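Local coordinates for mucosa-associated lymphoid tissue lymphoma translocation protein 1 (Isoform 2) (Homo sapiens, PDB 3BFO) that probably cleaves peptide bonds as a cysteine-type paracaspase, its second immunoglobulin-like C2-type domain being the part described here, at residues C7-S12 with Q76-V81; T20-C25 with L51-Y56; G29-H34 with Y70-S75. All blocks are in the same frame, centred on the assembly; numbering follows the deposited sequence. Where two conformers were deposited one is given.

Interaction 1. Residues C7-S12 with Q76-V81; sequences CVEPTS and QDSKKV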
loop_
_atom_site.group_PDB
_atom_site.type_symbol
_atom_site.label_atom_id
_atom_site.label_comp_id
_atom_site.label_asym_id
_atom_site.label_seq_id
_atom_site.Cartn_x
_atom_site.Cartn_y
_atom_site.Cartn_z
ATOM N N CYS A 7 -1.095 -11.500 3.700
ATOM C CA CYS A 7 -2.210 -12.350 3.279
ATOM C C CYS A 7 -3.106 -11.623 2.304
ATOM O O CYS A 7 -3.707 -12.280 1.460
ATOM C CB CYS A 7 -2.994 -12.771 4.500
ATOM S SG CYS A 7 -1.991 -13.906 5.506
ATOM N N VAL A 8 -3.246 -10.294 2.427
ATOM C CA VAL A 8 -4.071 -9.497 1.492
ATOM C C VAL A 8 -3.076 -8.592 0.796
ATOM O O VAL A 8 -2.360 -7.799 1.433
ATOM C CB VAL A 8 -5.155 -8.664 2.156
ATOM C CG1 VAL A 8 -5.909 -7.778 1.125
ATOM C CG2 VAL A 8 -6.146 -9.542 2.903
ATOM N N GLU A 9 -2.981 -8.776 -0.525
ATOM C CA GLU A 9 -2.133 -8.033 -1.421
ATOM C C GLU A 9 -2.922 -6.856 -2.030
ATOM O O GLU A 9 -4.107 -7.021 -2.327
ATOM C CB GLU A 9 -1.527 -8.919 -2.517
ATOM C CG GLU A 9 -0.510 -9.878 -1.978
ATOM C CD GLU A 9 0.904 -9.299 -1.713
ATOM O OE1 GLU A 9 1.135 -8.103 -1.853
ATOM O OE2 GLU A 9 1.808 -10.120 -1.366
ATOM N N PRO A 10 -2.278 -5.682 -2.278
ATOM C CA PRO A 10 -2.958 -4.594 -2.957
ATOM C C PRO A 10 -3.249 -5.007 -4.406
ATOM O O PRO A 10 -2.647 -5.945 -4.926
ATOM C CB PRO A 10 -1.961 -3.425 -2.870
ATOM C CG PRO A 10 -0.613 -4.078 -2.720
ATOM C CD PRO A 10 -0.877 -5.366 -1.964
ATOM N N THR A 11 -4.168 -4.253 -5.013
ATOM C CA THR A 11 -4.657 -4.436 -6.381
ATOM C C THR A 11 -4.396 -3.180 -7.240
ATOM O O THR A 11 -4.600 -2.055 -6.790
ATOM C CB THR A 11 -6.190 -4.711 -6.435
ATOM O OG1 THR A 11 -6.529 -5.792 -5.527
ATOM C CG2 THR A 11 -6.632 -5.151 -7.841
ATOM N N SER A 12 -3.930 -3.408 -8.485
ATOM C CA SER A 12 -3.832 -2.307 -9.447
ATOM C C SER A 12 -5.241 -1.827 -9.799
ATOM O O SER A 12 -6.229 -2.571 -9.663
ATOM C CB SER A 12 -3.135 -2.789 -10.719
ATOM O OG SER A 12 -1.744 -3.004 -10.499
ATOM N N GLN A 76 8.483 -8.127 4.821
ATOM C CA GLN A 76 8.094 -8.487 3.490
ATOM C C GLN A 76 7.614 -7.197 2.829
ATOM O O GLN A 76 6.977 -6.370 3.428
ATOM C CB GLN A 76 6.933 -9.504 3.548
ATOM C CG GLN A 76 7.303 -10.922 3.965
ATOM C CD GLN A 76 6.177 -11.954 3.789
ATOM O OE1 GLN A 76 5.003 -11.600 3.563
ATOM N NE2 GLN A 76 6.547 -13.248 3.842
ATOM N N ASP A 77 7.834 -7.147 1.487
ATOM C CA ASP A 77 7.228 -6.086 0.672
ATOM C C ASP A 77 6.025 -6.679 -0.053
ATOM O O ASP A 77 6.080 -7.805 -0.601
ATOM C CB ASP A 77 8.220 -5.529 -0.373
ATOM C CG ASP A 77 9.270 -4.653 0.284
ATOM O OD1 ASP A 77 8.984 -3.945 1.289
ATOM O OD2 ASP A 77 10.398 -4.687 -0.202
ATOM N N SER A 78 4.943 -5.897 -0.085
ATOM C CA SER A 78 3.821 -6.289 -0.903
ATOM C C SER A 78 4.249 -6.293 -2.315
ATOM O O SER A 78 5.252 -5.691 -2.727
ATOM C CB SER A 78 2.656 -5.313 -0.777
ATOM O OG SER A 78 2.898 -4.064 -1.465
ATOM N N LYS A 79 3.398 -6.909 -3.115
ATOM C CA LYS A 79 3.451 -6.721 -4.550
ATOM C C LYS A 79 3.404 -5.204 -4.893
ATOM O O LYS A 79 2.756 -4.402 -4.181
ATOM C CB LYS A 79 2.296 -7.459 -5.257
ATOM C CG LYS A 79 2.704 -8.809 -5.794
ATOM C CD LYS A 79 2.837 -9.904 -4.758
ATOM C CE LYS A 79 3.880 -10.891 -5.191
ATOM N NZ LYS A 79 3.479 -12.305 -4.944
ATOM N N LYS A 80 4.075 -4.856 -6.016
ATOM C CA LYS A 80 4.012 -3.520 -6.553
ATOM C C LYS A 80 2.790 -3.491 -7.482
ATOM O O LYS A 80 2.580 -4.358 -8.338
ATOM C CB LYS A 80 5.269 -3.116 -7.320
ATOM C CG LYS A 80 6.410 -2.416 -6.536
ATOM C CD LYS A 80 7.553 -1.968 -7.515
ATOM C CE LYS A 80 8.494 -1.017 -6.778
ATOM N N VAL A 81 2.022 -2.417 -7.293
ATOM C CA VAL A 81 0.796 -2.211 -8.045
ATOM C C VAL A 81 0.838 -0.843 -8.660
ATOM O O VAL A 81 1.509 0.066 -8.231
ATOM C CB VAL A 81 -0.509 -2.393 -7.247
ATOM C CG1 VAL A 81 -0.673 -3.839 -6.742
ATOM C CG2 VAL A 81 -0.624 -1.389 -6.155
HETATM O O HOH W 1 4.346 -9.973 -1.134
#

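Interaction 2. Residues T20-C25 with L51-Y56; sequences TLVLQC and LYMVPY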
loop_
_atom_site.group_PDB
_atom_site.type_symbol
_atom_site.label_atom_id
_atom_site.label_comp_id
_atom_site.label_asym_id
_atom_site.label_seq_id
_atom_site.Cartn_x
_atom_site.Cartn_y
_atom_site.Cartn_z
ATOM N N THR A 20 -12.090 7.296 -6.324
ATOM C CA THR A 20 -11.414 7.034 -5.085
ATOM C C THR A 20 -10.306 6.012 -5.293
ATOM O O THR A 20 -10.498 4.984 -5.958
ATOM C CB THR A 20 -12.424 6.528 -4.031
ATOM O OG1 THR A 20 -13.390 7.579 -3.801
ATOM C CG2 THR A 20 -11.748 6.161 -2.726
ATOM N N LEU A 21 -9.140 6.280 -4.715
ATOM C CA LEU A 21 -8.081 5.302 -4.643
ATOM C C LEU A 21 -8.143 4.582 -3.324
ATOM O O LEU A 21 -8.108 5.221 -2.298
ATOM C CB LEU A 21 -6.736 6.019 -4.801
ATOM C CG LEU A 21 -5.525 5.113 -4.613
ATOM C CD1 LEU A 21 -5.574 3.864 -5.504
ATOM C CD2 LEU A 21 -4.238 5.956 -4.836
ATOM N N VAL A 22 -8.215 3.253 -3.372
ATOM C CA VAL A 22 -8.177 2.429 -2.150
ATOM C C VAL A 22 -7.165 1.307 -2.332
ATOM O O VAL A 22 -7.368 0.466 -3.180
ATOM C CB VAL A 22 -9.566 1.807 -1.877
ATOM C CG1 VAL A 22 -9.518 0.839 -0.732
ATOM C CG2 VAL A 22 -10.561 2.893 -1.574
ATOM N N LEU A 23 -6.067 1.307 -1.558
ATOM C CA LEU A 23 -5.071 0.248 -1.565
ATOM C C LEU A 23 -5.076 -0.397 -0.197
ATOM O O LEU A 23 -5.213 0.267 0.818
ATOM C CB LEU A 23 -3.689 0.834 -1.904
ATOM C CG LEU A 23 -3.513 1.268 -3.340
ATOM C CD1 LEU A 23 -2.222 2.082 -3.504
ATOM C CD2 LEU A 23 -3.482 0.073 -4.268
ATOM N N GLN A 24 -4.938 -1.720 -0.170
ATOM C CA GLN A 24 -4.964 -2.440 1.081
ATOM C C GLN A 24 -3.853 -3.486 1.103
ATOM O O GLN A 24 -3.631 -4.179 0.096
ATOM C CB GLN A 24 -6.327 -3.124 1.250
ATOM C CG GLN A 24 -6.520 -3.786 2.663
ATOM C CD GLN A 24 -7.969 -4.231 2.968
ATOM O OE1 GLN A 24 -8.725 -4.471 2.047
ATOM N NE2 GLN A 24 -8.339 -4.296 4.203
ATOM N N CYS A 25 -3.240 -3.641 2.262
ATOM C CA CYS A 25 -2.264 -4.722 2.488
ATOM C C CYS A 25 -2.499 -5.174 3.905
ATOM O O CYS A 25 -2.530 -4.361 4.808
ATOM C CB CYS A 25 -0.846 -4.150 2.272
ATOM S SG CYS A 25 0.404 -5.453 2.517
ATOM N N LEU A 51 -4.851 0.217 5.165
ATOM C CA LEU A 51 -5.488 0.907 4.067
ATOM C C LEU A 51 -4.780 2.204 3.732
ATOM O O LEU A 51 -4.397 2.959 4.639
ATOM C CB LEU A 51 -6.923 1.276 4.442
ATOM C CG LEU A 51 -7.871 0.121 4.551
ATOM C CD1 LEU A 51 -9.209 0.659 5.045
ATOM C CD2 LEU A 51 -8.063 -0.561 3.177
ATOM N N TYR A 52 -4.640 2.478 2.451
ATOM C CA TYR A 52 -4.216 3.803 1.966
ATOM C C TYR A 52 -5.353 4.265 1.069
ATOM O O TYR A 52 -5.711 3.572 0.111
ATOM C CB TYR A 52 -2.899 3.741 1.187
ATOM C CG TYR A 52 -2.569 5.039 0.528
ATOM C CD1 TYR A 52 -2.353 6.174 1.288
ATOM C CD2 TYR A 52 -2.529 5.193 -0.837
ATOM C CE1 TYR A 52 -2.071 7.416 0.702
ATOM C CE2 TYR A 52 -2.249 6.390 -1.439
ATOM C CZ TYR A 52 -2.013 7.510 -0.675
ATOM O OH TYR A 52 -1.747 8.727 -1.265
ATOM N N MET A 53 -5.969 5.419 1.371
ATOM C CA MET A 53 -7.142 5.846 0.577
ATOM C C MET A 53 -7.108 7.328 0.325
ATOM O O MET A 53 -6.933 8.096 1.258
ATOM C CB MET A 53 -8.446 5.540 1.307
ATOM C CG MET A 53 -8.656 4.106 1.538
ATOM S SD MET A 53 -10.034 3.819 2.607
ATOM C CE MET A 53 -11.308 3.862 1.359
ATOM N N VAL A 54 -7.319 7.672 -0.944
ATOM C CA VAL A 54 -7.351 9.045 -1.442
ATOM C C VAL A 54 -8.748 9.255 -2.027
ATOM O O VAL A 54 -9.128 8.603 -2.989
ATOM C CB VAL A 54 -6.298 9.298 -2.535
ATOM C CG1 VAL A 54 -6.426 10.716 -3.123
ATOM C CG2 VAL A 54 -4.895 9.027 -2.023
ATOM N N PRO A 55 -9.526 10.178 -1.459
ATOM C CA PRO A 55 -10.921 10.238 -1.848
ATOM C C PRO A 55 -11.264 10.648 -3.206
ATOM O O PRO A 55 -12.169 10.086 -3.811
ATOM C CB PRO A 55 -11.565 11.191 -0.836
ATOM C CG PRO A 55 -10.459 11.964 -0.237
ATOM C CD PRO A 55 -9.217 11.077 -0.317
ATOM N N TYR A 56 -10.558 11.634 -3.729
ATOM C CA TYR A 56 -10.849 12.208 -5.039
ATOM C C TYR A 56 -9.474 12.278 -5.686
ATOM O O TYR A 56 -8.634 13.138 -5.321
ATOM C CB TYR A 56 -11.351 13.685 -4.936
ATOM C CG TYR A 56 -12.671 13.894 -4.209
ATOM C CD1 TYR A 56 -13.891 13.765 -4.877
ATOM C CD2 TYR A 56 -12.685 14.229 -2.866
ATOM C CE1 TYR A 56 -15.104 13.957 -4.189
ATOM C CE2 TYR A 56 -13.864 14.385 -2.177
ATOM C CZ TYR A 56 -15.059 14.267 -2.835
ATOM O OH TYR A 56 -16.217 14.441 -2.105
#

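Interaction 3. Residues G29-H34 with Y70-S75; sequences GSPIPH and YNDRDS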
loop_
_atom_site.group_PDB
_atom_site.type_symbol
_atom_site.label_atom_id
_atom_site.label_comp_id
_atom_site.label_asym_id
_atom_site.label_seq_id
_atom_site.Cartn_x
_atom_site.Cartn_y
_atom_site.Cartn_z
ATOM N N GLY A 29 1.143 -12.064 11.883
ATOM C CA GLY A 29 2.443 -12.326 12.467
ATOM C C GLY A 29 2.469 -11.885 13.901
ATOM O O GLY A 29 1.637 -11.088 14.342
ATOM N N SER A 30 3.465 -12.382 14.621
ATOM C CA SER A 30 3.703 -11.874 15.966
ATOM C C SER A 30 5.202 -11.796 16.130
ATOM O O SER A 30 5.873 -12.844 15.943
ATOM C CB SER A 30 3.111 -12.867 16.988
ATOM O OG SER A 30 3.346 -12.409 18.317
ATOM N N PRO A 31 5.736 -10.635 16.555
ATOM C CA PRO A 31 4.986 -9.422 16.904
ATOM C C PRO A 31 4.133 -8.876 15.766
ATOM O O PRO A 31 4.379 -9.117 14.566
ATOM C CB PRO A 31 6.097 -8.406 17.236
ATOM C CG PRO A 31 7.246 -9.291 17.680
ATOM C CD PRO A 31 7.179 -10.488 16.811
ATOM N N ILE A 32 3.145 -8.109 16.166
ATOM C CA ILE A 32 2.143 -7.596 15.240
ATOM C C ILE A 32 2.814 -6.782 14.129
ATOM O O ILE A 32 3.628 -5.923 14.397
ATOM C CB ILE A 32 1.132 -6.741 15.977
ATOM C CG1 ILE A 32 0.363 -7.519 17.007
ATOM C CG2 ILE A 32 0.179 -5.995 15.034
ATOM C CD1 ILE A 32 -0.186 -6.596 18.059
ATOM N N PRO A 33 2.505 -7.059 12.861
ATOM C CA PRO A 33 3.126 -6.293 11.763
ATOM C C PRO A 33 2.799 -4.823 11.786
ATOM O O PRO A 33 1.677 -4.416 12.120
ATOM C CB PRO A 33 2.593 -6.960 10.508
ATOM C CG PRO A 33 2.215 -8.355 10.970
ATOM C CD PRO A 33 1.726 -8.194 12.360
ATOM N N HIS A 34 3.781 -4.041 11.353
ATOM C CA HIS A 34 3.659 -2.639 11.016
ATOM C C HIS A 34 3.735 -2.485 9.498
ATOM O O HIS A 34 4.214 -3.360 8.783
ATOM C CB HIS A 34 4.842 -1.895 11.624
ATOM C CG HIS A 34 4.839 -1.887 13.101
ATOM N ND1 HIS A 34 5.438 -2.861 13.874
ATOM C CD2 HIS A 34 4.328 -0.981 13.962
ATOM C CE1 HIS A 34 5.301 -2.546 15.151
ATOM N NE2 HIS A 34 4.611 -1.420 15.236
ATOM N N TYR A 70 6.427 -5.140 8.357
ATOM C CA TYR A 70 7.613 -5.518 9.126
ATOM C C TYR A 70 7.329 -5.638 10.606
ATOM O O TYR A 70 6.390 -4.999 11.153
ATOM C CB TYR A 70 8.748 -4.488 8.910
ATOM C CG TYR A 70 8.455 -3.114 9.437
ATOM C CD1 TYR A 70 8.971 -2.698 10.658
ATOM C CD2 TYR A 70 7.620 -2.229 8.746
ATOM C CE1 TYR A 70 8.703 -1.467 11.149
ATOM C CE2 TYR A 70 7.355 -0.967 9.235
ATOM C CZ TYR A 70 7.874 -0.607 10.449
ATOM O OH TYR A 70 7.609 0.616 10.981
ATOM N N ASN A 71 8.168 -6.411 11.262
ATOM C CA ASN A 71 8.244 -6.362 12.715
ATOM C C ASN A 71 9.712 -6.443 13.094
ATOM O O ASN A 71 10.573 -6.165 12.271
ATOM C CB ASN A 71 7.361 -7.423 13.343
ATOM C CG ASN A 71 7.769 -8.835 12.999
ATOM O OD1 ASN A 71 8.901 -9.083 12.583
ATOM N ND2 ASN A 71 6.865 -9.788 13.208
ATOM N N ASP A 72 10.017 -6.720 14.375
ATOM C CA ASP A 72 11.398 -6.734 14.833
ATOM C C ASP A 72 12.160 -8.002 14.514
ATOM O O ASP A 72 13.281 -8.158 14.980
ATOM C CB ASP A 72 11.449 -6.359 16.334
ATOM C CG ASP A 72 10.823 -7.397 17.229
ATOM O OD1 ASP A 72 10.451 -8.470 16.723
ATOM O OD2 ASP A 72 10.777 -7.163 18.465
ATOM N N ARG A 73 11.598 -8.891 13.684
ATOM C CA ARG A 73 12.354 -10.032 13.163
ATOM C C ARG A 73 12.381 -10.125 11.644
ATOM O O ARG A 73 13.385 -10.490 11.025
ATOM C CB ARG A 73 11.830 -11.353 13.715
ATOM C CG ARG A 73 12.734 -12.543 13.351
ATOM C CD ARG A 73 12.155 -13.832 13.757
ATOM N NE ARG A 73 11.203 -14.321 12.761
ATOM C CZ ARG A 73 10.593 -15.497 12.817
ATOM N NH1 ARG A 73 10.735 -16.292 13.870
ATOM N NH2 ARG A 73 9.749 -15.817 11.878
ATOM N N ASP A 74 11.238 -9.845 11.041
ATOM C CA ASP A 74 10.982 -10.230 9.656
ATOM C C ASP A 74 10.401 -9.022 8.923
ATOM O O ASP A 74 9.761 -8.153 9.509
ATOM C CB ASP A 74 9.776 -11.236 9.598
ATOM C CG ASP A 74 10.021 -12.620 10.161
ATOM O OD1 ASP A 74 11.177 -12.985 10.305
ATOM O OD2 ASP A 74 8.970 -13.352 10.402
ATOM N N SER A 75 10.533 -9.037 7.602
ATOM C CA SER A 75 9.814 -8.053 6.795
ATOM C C SER A 75 9.579 -8.607 5.400
ATOM O O SER A 75 10.353 -9.440 4.878
ATOM C CB SER A 75 10.577 -6.707 6.734
ATOM O OG SER A 75 11.752 -6.814 5.921
#

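Interaction 1. Residues C7-S12 with Q76-V81
Glu-9 and Lys-79 carry the polar half of this contact. The backbone N-H of Lys-79 donates to Glu-9 OE1 (N to OE1 2.9 Å, 161° at the hydrogen), reaching the oxygen on its syn side but lifted 33° from the carboxylate plane. A bend at chi2 (-80°) sets the direction in which the glutamate's carboxylate leaves CG. The second oxygen, OE2, takes a bond from a water lying 2.6 Å from it, and the same water also donates to the carbonyl O of Asp-77, so both oxygens of the acid are engaged with the backbone of 76-81, one directly and one through solvent. Lys-79 NZ stays 4.5 Å from Glu-9 OE2, beyond a salt bridge, though the opposite charges are probably still favourable; it is the aliphatic CD of the lysine that rests against the carboxylate. Buried Ser-78 OG donates to Lys-79 O (2.7 Å) and is also hydrogen-bonded with Cys-67 N, while Ser-12 OG is bonded with Glu-82 N.

In this immunoglobulin-type sandwich the N-terminal run changes sheets: strand 5-8 pairs with 21-28, strand 13-15 with 75-85, and residues 9-12 make the crossing, running almost parallel to 78-81. Proline suits such a link, since it has no backbone N-H to satisfy.

The apolar contacts follow from this path. Pro-10 CD meets Ser-78 CB at 3.7 Å, while Pro-10 CG faces Val-81 CG1 at 4.0 Å; the same methyl lies 3.4 Å from Pro-10 O. Compact, branched Val-81 fits this buried position, with Leu-23 also against it. Ser-12 OG touches Val-81 CB.

Interaction 2. Residues T20-C25 with L51-Y56
The Tyr-52 ring is met by two leucines of the facing strand. Leu-23 CD1 comes to its edge, close to the ring plane, 4.1 Å from Tyr-52 CD2, and the two side chains lie side by side, pointing the same way. Leu-21 CD2 approaches obliquely, 4.0 Å from Tyr-52 CE2. Leu-21 CB also touches Val-54 CB. Leucine, valine and the apolar part of tyrosine thus form one greasy face.

Val-22, Gln-24, Leu-51 and Met-53 occupy the other face, which is more exposed. There the side chains of Leu-51 and Gln-24 lie side by side, and Leu-51 CD2 rests against CB and CG of the extended glutamine, 3.6 Å from Gln-24 CG, so that a glutamine can give its methylenes to packing although its end is polar.

Backbone bonds join the strands at the hydrogen-bonded pairs Leu-21 with Val-54 and Leu-23 with Tyr-52. Leu-23 N to Tyr-52 O is 2.8 Å and nearly straight (176°). Between them lies the non-hydrogen-bonded pair Val-22 with Met-53, and the CA-H of Met-53 makes a contact with the neighbouring Leu-21 O (CA to O 3.1 Å). Past the last pair, Thr-20 OG1 donates to Pro-55 O at 2.8 Å; a threonine hydroxyl beside its own backbone suits this extra tie.

The strands are antiparallel, with 21-28 the middle strand of one sheet of the sandwich, between the edge strands 5-8 and 51-54. Leu-21 and Leu-23 project inward onto Ile-83 and Tyr-65 of the other sheet, and Leu-23 also onto Trp-37 in strand 34-39.

Interaction 3. Residues G29-H34 with Y70-S75
His-34 and Tyr-70 form an antiparallel hydrogen-bonded pair, His-34 N to Tyr-70 O at 2.8 Å and Tyr-70 N to His-34 O at 2.9 Å, where the two loops meet their strands.

On the side chains of that pair, His-34 CB sits over one face of the Tyr-70 ring, 3.5 Å from CZ and displaced toward the rim, a CH-pi contact. The rings themselves, with planes 27° apart, are slid so far that they barely overlap. The imidazole instead presents its edge to Tyr-70 O.

Asn-71 carries the polar link between the loops. Its chi1 of 63° puts CG in the crowded position between backbone N and carbonyl carbon. ND2 donates to Pro-31 O (2.9 Å, 168° at the hydrogen), the acceptor lying near the amide plane. OD1 meanwhile accepts from the backbone N-H groups of Arg-73 and Asp-74, the first forming an Asx turn. Asparagine suits the place because a single amide can donate across the gap and accept from its own turn. Asn-71 N also bonds to Asp-74 O, and in one of two modelled positions Arg-73 grips the Asp-74 carboxylate side-on through NE and NH2, one nitrogen to each oxygen.

Pro-31, which follows a cis peptide bond, crosses the side chains of Asn-71 and Asp-72 at about a right angle; its CG comes 3.4 Å from Asp-72 OD1.

The contact lies at the surface at one end of the sandwich. Segment 29-34 links strand 21-28 to 34-39, and 70-75 links 63-70 to 75-85, while Pro-33 packs on Val-69 and Asp-74 OD2 reaches Leu-4 N near the N terminus.

From the N terminus, 7-12 is the first segment met, and its contact with 76-81 closes the largest loop, within which interactions 2 and 3 are nested. Residues 20-25 then pair with 51-56, while 29-34, between them in sequence, waits for 70-75, so interactions 2 and 3 cross along the chain. In space they lie on opposite sides of the chain's centre, about 23 Å between contact centres. Interaction 2 joins two strands within one sheet, interaction 3 ties the loop passing between the sheets (29-34) to the 70-75 turn of the other sheet, and interaction 1 bridges the sheets. Interactions 1 and 2 touch directly: Val-81 CG2 lies 3.7 Å from Leu-23 CD2.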